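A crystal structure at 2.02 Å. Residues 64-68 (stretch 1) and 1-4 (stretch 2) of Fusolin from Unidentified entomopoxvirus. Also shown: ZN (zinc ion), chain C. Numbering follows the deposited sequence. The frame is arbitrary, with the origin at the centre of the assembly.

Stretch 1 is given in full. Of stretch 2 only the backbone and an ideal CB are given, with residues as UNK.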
# COMPACT_ATOMS: atom_id res chain seq x y z
N GLN A 64 3.32 -12.96 -10.95
CA GLN A 64 3.29 -13.69 -9.70
C GLN A 64 2.68 -12.87 -8.56
O GLN A 64 3.13 -13.01 -7.43
CB GLN A 64 4.71 -14.13 -9.33
CG GLN A 64 5.40 -15.00 -10.36
CD GLN A 64 4.65 -16.27 -10.61
OE1 GLN A 64 3.98 -16.40 -11.63
NE2 GLN A 64 4.69 -17.19 -9.67
N ASP A 65 1.60 -12.13 -8.81
CA ASP A 65 0.91 -11.30 -7.81
C ASP A 65 0.32 -12.12 -6.66
O ASP A 65 0.26 -11.62 -5.53
CB ASP A 65 -0.17 -10.42 -8.46
CG ASP A 65 -1.24 -11.13 -9.30
OD1 ASP A 65 -1.23 -12.39 -9.35
OD2 ASP A 65 -2.08 -10.43 -9.89
N ASN A 66 -0.04 -13.39 -6.92
CA ASN A 66 -0.56 -14.30 -5.90
C ASN A 66 0.56 -15.14 -5.22
O ASN A 66 0.24 -16.00 -4.40
CB ASN A 66 -1.63 -15.23 -6.47
CG ASN A 66 -1.12 -16.26 -7.45
OD1 ASN A 66 -0.10 -16.08 -8.11
ND2 ASN A 66 -1.83 -17.37 -7.58
N GLU A 67 1.85 -14.91 -5.55
CA GLU A 67 2.95 -15.66 -4.96
C GLU A 67 4.04 -14.73 -4.40
O GLU A 67 5.23 -14.97 -4.58
CB GLU A 67 3.53 -16.66 -5.98
CG GLU A 67 4.34 -17.77 -5.32
CD GLU A 67 4.85 -18.82 -6.27
OE1 GLU A 67 4.41 -19.99 -6.15
OE2 GLU A 67 5.65 -18.48 -7.16
N TYR A 68 3.64 -13.71 -3.62
CA TYR A 68 4.58 -12.84 -2.91
C TYR A 68 4.79 -13.57 -1.62
O TYR A 68 4.10 -13.33 -0.64
CB TYR A 68 4.05 -11.42 -2.73
CG TYR A 68 4.37 -10.54 -3.92
CD1 TYR A 68 4.18 -10.99 -5.22
CD2 TYR A 68 4.99 -9.31 -3.75
CE1 TYR A 68 4.54 -10.21 -6.32
CE2 TYR A 68 5.33 -8.51 -4.85
CZ TYR A 68 5.09 -8.96 -6.13
OH TYR A 68 5.44 -8.17 -7.21
N UNK A 1 -1.77 -19.56 -1.72
CA UNK A 1 -1.51 -18.49 -2.66
C UNK A 1 -2.66 -17.53 -2.66
O UNK A 1 -3.80 -17.91 -2.39
CB UNK A 1 -1.26 -19.04 -4.07
N UNK A 2 -2.36 -16.29 -3.01
CA UNK A 2 -3.37 -15.26 -3.11
C UNK A 2 -2.80 -13.89 -2.86
O UNK A 2 -1.59 -13.70 -2.84
CB UNK A 2 -4.51 -15.54 -2.13
N UNK A 3 -3.69 -12.93 -2.69
CA UNK A 3 -3.31 -11.54 -2.47
C UNK A 3 -4.42 -10.79 -1.78
O UNK A 3 -5.57 -11.21 -1.83
CB UNK A 3 -2.95 -10.86 -3.79
N UNK A 4 -4.07 -9.66 -1.20
CA UNK A 4 -5.03 -8.75 -0.59
C UNK A 4 -5.86 -8.09 -1.69
O UNK A 4 -5.29 -7.48 -2.58
CB UNK A 4 -4.32 -7.70 0.27
ZN ZN C . -0.61 -21.31 -2.03

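Stretch 1 offers a compact surface to the chain start. A type I beta turn runs from Gln64 to Glu67, closed by a hydrogen bond from Glu67 N to Gln64 O (3.0 Å), and it leaves the carbonyl groups of Asp65 and Asn66 available to the neighbouring backbone.

Position 1 is the first residue of the chain, and its backbone N lies 2.1 Å from the zinc ion, so the amino terminus itself is a ligand. Its CA-to-CB bond points toward stretch 1, and the ideal CB sits 3.4 Å from Asn66 O. Beyond it lies the carboxylate of Glu67, whose chi1 and chi2 are both t, so that the extended chain carries its end toward this position. A side chain here could therefore meet a metal, a negative charge, or both. Lysine or arginine would suit the carboxylate, whereas aspartate or cysteine could bind zinc but would bring no positive charge to it; histidine can serve both with the two nitrogens of one ring. The residue is His1. Its ND1 binds the zinc at 1.9 Å, so that N and ND1 of one residue chelate the ion, with a further ligand from elsewhere in the structure. His1 NE2 donates a hydrogen bond to Glu67 OE1 (2.7 Å, 157°), and the acceptor lies at the ring edge near its plane, as a ring N-H requires. The carboxylate thus holds the ring from the side remote from the metal, while Glu67 OE2 receives a weak hydrogen bond from Gln64 NE2 (3.0 Å).

At position 2 the CA-to-CB bond points away from stretch 1, and the ideal CB is 5.2 Å from Asn66 CB. The backbone makes the contact instead: its N donates to Asn66 O (3.0 Å), and its O receives a CA-H...O contact from Asn66 CA (3.3 Å). The choice is settled by the backbone angles, 152/-168, at which a CB would be jammed against the preceding carbonyl oxygen. Glycine is called for, and Gly2 is found. A water donates to both Gly2 O and Asp65 O, at 2.7 Å from its oxygen in each case, and accepts from Tyr68 N, bridging the two carbonyls.

Position 3 has extended angles, and its CA-to-CB bond again points toward stretch 1, with the ideal CB 3.7 Å from Asp65 O and 4.7 Å from Asn66 CA. Several beta-favouring residues would fit, among them valine, isoleucine, threonine and the aromatics, since the aliphatic part of Asn66 offers a modest packing surface. The residue is Tyr3, with chi1 in p. Its ring meets Asn66 edge-on, CD2 lying 4.0 Å from Asn66 CB, and its hydroxyl makes no contact with stretch 1.

Position 4 continues the strand, but nothing of stretch 1 lies within 5.5 Å of its ideal CB. The turn imposes no preference, and many residues would be compatible. Met4, m at all three chi angles, makes no contact with it.

Stretch 2, residues 1-4: HGYM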
# COMPACT_ATOMS: atom_id res chain seq x y z
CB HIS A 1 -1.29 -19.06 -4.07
CG HIS A 1 0.06 -19.65 -4.27
ND1 HIS A 1 0.57 -20.57 -3.38
CD2 HIS A 1 0.97 -19.42 -5.24
CE1 HIS A 1 1.78 -20.87 -3.84
NE2 HIS A 1 2.03 -20.24 -4.98
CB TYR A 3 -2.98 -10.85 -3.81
CG TYR A 3 -4.06 -11.04 -4.86
CD1 TYR A 3 -5.18 -10.22 -4.89
CD2 TYR A 3 -3.98 -12.07 -5.79
CE1 TYR A 3 -6.21 -10.43 -5.80
CE2 TYR A 3 -5.00 -12.29 -6.70
CZ TYR A 3 -6.12 -11.47 -6.70
OH TYR A 3 -7.12 -11.65 -7.62
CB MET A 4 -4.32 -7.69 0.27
CG MET A 4 -3.98 -8.18 1.65
SD MET A 4 -5.45 -8.58 2.65
CE MET A 4 -6.25 -7.02 2.70
O HOH W 1 0.77 -12.49 -2.99
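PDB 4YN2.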